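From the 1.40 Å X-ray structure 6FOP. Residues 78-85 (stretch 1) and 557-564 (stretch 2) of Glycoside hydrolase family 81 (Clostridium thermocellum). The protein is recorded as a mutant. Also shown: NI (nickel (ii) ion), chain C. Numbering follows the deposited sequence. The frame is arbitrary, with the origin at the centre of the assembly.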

# COMPACT_ATOMS: atom_id res chain seq x y z
N GLY A 78 -0.63 -18.30 -17.63
CA GLY A 78 -2.07 -18.36 -17.45
C GLY A 78 -2.53 -17.48 -16.32
O GLY A 78 -2.41 -16.27 -16.40
N ILE A 79 -3.04 -18.10 -15.26
CA ILE A 79 -3.75 -17.38 -14.21
C ILE A 79 -2.83 -16.70 -13.22
O ILE A 79 -3.27 -15.83 -12.48
CB ILE A 79 -4.73 -18.32 -13.46
CG1 ILE A 79 -5.90 -17.51 -12.85
CG2 ILE A 79 -4.02 -19.19 -12.44
CD1 ILE A 79 -7.09 -18.32 -12.38
N ALA A 80 -1.56 -17.09 -13.18
CA ALA A 80 -0.62 -16.55 -12.19
C ALA A 80 0.79 -16.55 -12.76
O ALA A 80 1.14 -17.38 -13.60
CB ALA A 80 -0.66 -17.39 -10.93
N TYR A 81 1.59 -15.62 -12.28
CA TYR A 81 3.01 -15.59 -12.60
C TYR A 81 3.77 -15.54 -11.30
O TYR A 81 3.40 -14.81 -10.40
CB TYR A 81 3.32 -14.39 -13.47
CG TYR A 81 4.67 -14.49 -14.18
CD1 TYR A 81 4.88 -15.45 -15.16
CD2 TYR A 81 5.72 -13.66 -13.85
CE1 TYR A 81 6.10 -15.56 -15.80
CE2 TYR A 81 6.94 -13.74 -14.51
CZ TYR A 81 7.13 -14.71 -15.47
OH TYR A 81 8.35 -14.82 -16.13
N PHE A 82 4.83 -16.34 -11.22
CA PHE A 82 5.52 -16.65 -9.97
C PHE A 82 6.95 -16.14 -9.90
O PHE A 82 7.70 -16.22 -10.88
CB PHE A 82 5.53 -18.16 -9.74
CG PHE A 82 4.16 -18.79 -9.72
CD1 PHE A 82 3.40 -18.81 -8.56
CD2 PHE A 82 3.67 -19.43 -10.84
CE1 PHE A 82 2.14 -19.41 -8.55
CE2 PHE A 82 2.43 -20.02 -10.84
CZ PHE A 82 1.66 -20.02 -9.69
N GLY A 83 7.30 -15.60 -8.74
CA GLY A 83 8.69 -15.31 -8.35
C GLY A 83 8.91 -15.83 -6.95
O GLY A 83 9.16 -15.05 -6.01
N ALA A 84 8.82 -17.14 -6.80
CA ALA A 84 8.87 -17.76 -5.48
C ALA A 84 10.27 -17.70 -4.88
O ALA A 84 11.29 -17.84 -5.59
CB ALA A 84 8.47 -19.23 -5.56
N HIS A 85 10.32 -17.54 -3.58
CA HIS A 85 11.59 -17.67 -2.87
C HIS A 85 12.14 -19.09 -3.06
O HIS A 85 11.40 -20.07 -2.93
CB HIS A 85 11.42 -17.39 -1.38
CG HIS A 85 12.62 -17.79 -0.57
ND1 HIS A 85 13.81 -17.09 -0.59
CD2 HIS A 85 12.82 -18.87 0.22
CE1 HIS A 85 14.70 -17.74 0.15
NE2 HIS A 85 14.11 -18.80 0.68
N GLY A 557 4.08 -10.80 -2.54
CA GLY A 557 5.54 -10.76 -2.63
C GLY A 557 6.13 -11.70 -3.67
O GLY A 557 7.09 -11.33 -4.38
N GLY A 558 5.55 -12.89 -3.76
CA GLY A 558 6.10 -13.99 -4.57
C GLY A 558 5.28 -14.41 -5.77
O GLY A 558 5.71 -15.32 -6.46
N LYS A 559 4.17 -13.74 -6.08
CA LYS A 559 3.40 -14.01 -7.30
C LYS A 559 2.44 -12.86 -7.54
O LYS A 559 2.24 -12.02 -6.68
CB LYS A 559 2.62 -15.32 -7.20
CG LYS A 559 1.44 -15.31 -6.24
CD LYS A 559 0.67 -16.60 -6.34
CE LYS A 559 -0.51 -16.63 -5.39
NZ LYS A 559 -1.21 -17.95 -5.47
N TYR A 560 1.84 -12.85 -8.72
CA TYR A 560 0.62 -12.08 -8.93
C TYR A 560 -0.32 -12.94 -9.71
O TYR A 560 0.11 -13.86 -10.41
CB TYR A 560 0.85 -10.73 -9.61
CG TYR A 560 1.61 -10.76 -10.90
CD1 TYR A 560 0.96 -10.98 -12.12
CD2 TYR A 560 3.00 -10.59 -10.91
CE1 TYR A 560 1.67 -11.02 -13.31
CE2 TYR A 560 3.72 -10.59 -12.09
CZ TYR A 560 3.08 -10.82 -13.29
OH TYR A 560 3.81 -10.83 -14.47
N CYS A 561 -1.61 -12.70 -9.57
CA CYS A 561 -2.57 -13.60 -10.18
C CYS A 561 -3.92 -12.97 -10.40
O CYS A 561 -4.20 -11.87 -9.94
CB CYS A 561 -2.72 -14.85 -9.32
SG CYS A 561 -3.39 -14.50 -7.69
N HIS A 562 -4.74 -13.69 -11.15
CA HIS A 562 -6.09 -13.31 -11.54
C HIS A 562 -7.09 -14.18 -10.75
O HIS A 562 -7.99 -14.81 -11.32
CB HIS A 562 -6.20 -13.48 -13.04
CG HIS A 562 -7.41 -12.89 -13.68
ND1 HIS A 562 -8.61 -13.56 -13.79
CD2 HIS A 562 -7.57 -11.74 -14.37
CE1 HIS A 562 -9.47 -12.84 -14.48
NE2 HIS A 562 -8.85 -11.74 -14.88
N GLU A 563 -6.90 -14.18 -9.44
CA GLU A 563 -7.72 -14.93 -8.48
C GLU A 563 -8.19 -14.00 -7.38
O GLU A 563 -7.56 -12.97 -7.12
CB GLU A 563 -6.94 -16.11 -7.89
CG GLU A 563 -6.46 -17.11 -8.91
CD GLU A 563 -5.69 -18.27 -8.31
OE1 GLU A 563 -4.79 -18.04 -7.49
OE2 GLU A 563 -5.98 -19.41 -8.69
N ILE A 564 -9.26 -14.41 -6.70
CA ILE A 564 -9.75 -13.72 -5.51
C ILE A 564 -10.06 -14.73 -4.42
O ILE A 564 -9.97 -15.94 -4.65
CB ILE A 564 -10.98 -12.81 -5.81
CG1 ILE A 564 -12.17 -13.62 -6.38
CG2 ILE A 564 -10.57 -11.68 -6.73
CD1 ILE A 564 -13.46 -12.82 -6.55
NI NI C . -9.67 -10.57 -16.38
O HOH W 1 9.35 -12.28 -6.00

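Two short segments, 474 or more residues apart in sequence wherever they touch, pair here as antiparallel strands. The strand axes run at 174° and approach to 4.7 Å. Together the stretches bury 476 Å² against each other. Ile-79, Tyr-81 and Tyr-560 have the largest areas covered by the opposing stretch.

Ile-79 has 84 Å² covered, the most of any residue in the contact. Its backbone carbonyl accepts a hydrogen bond from His-562, with Ile-79 O and His-562 N 2.9 Å apart. Its CA-to-CB bond points sideways, but the end of the side chain comes nearer to the other stretch. Both chi angles are t. The extended chain brings Ile-79 CD1 to 3.7 Å from Glu-563 CG, while Ile-79 CG1 lies 4.0 Å from His-562 CB. The imidazole of His-562 leads away from this contact, and its NE2 binds the nickel ion at 2.1 Å.

Tyr-81 and Tyr-560 face each other as a hydrogen-bonded pair. Tyr-81 N donates to Tyr-560 O at 3.0 Å, and Tyr-560 N donates to Tyr-81 O, also at 3.0 Å. Both N-H groups aim well at their acceptors, with angles of 166° and 157°. The two side chains lie on the same face of the sheet. Tyr-81 is t and Tyr-560 is p at chi1. Tyr-81 CB sits over one face of the Tyr-560 ring, 4.0 Å from its centroid, in a CH-pi contact. The rings themselves meet obliquely, with planes at 41° and centroids 5.9 Å apart. Tyr-81 CD2 approaches Tyr-560 OH to 3.5 Å. That hydroxyl is hydrogen-bonded elsewhere in the structure.

The neighbours of the tyrosines form non-hydrogen-bonded pairs, and their side chains lie on the other face. Ala-80 packs on Cys-561, with Ala-80 CB 3.6 Å from Cys-561 CB. Ala-80 CA and Cys-561 CA are 4.1 Å apart, close as is usual for a non-hydrogen-bonded antiparallel pair. Phe-82 is opposite Lys-559, and Phe-82 CD1 lies 3.8 Å from Lys-559 CB. Phe-82 CE1 also comes to 3.9 Å from Lys-559 CD, so the ring lies along the aliphatic part of the lysine; the end of that side chain leads away from the other stretch. Lys-559 CA also makes a CA-H...O contact with Tyr-81 O at 3.2 Å.

The hydrogen bonding continues past the tyrosines. Gly-83 N donates to Gly-558 O at 2.8 Å. Nearby, water 1 donates to Gly-83 O at 2.8 Å and to Gly-557 O at 2.9 Å, bridging the two backbones.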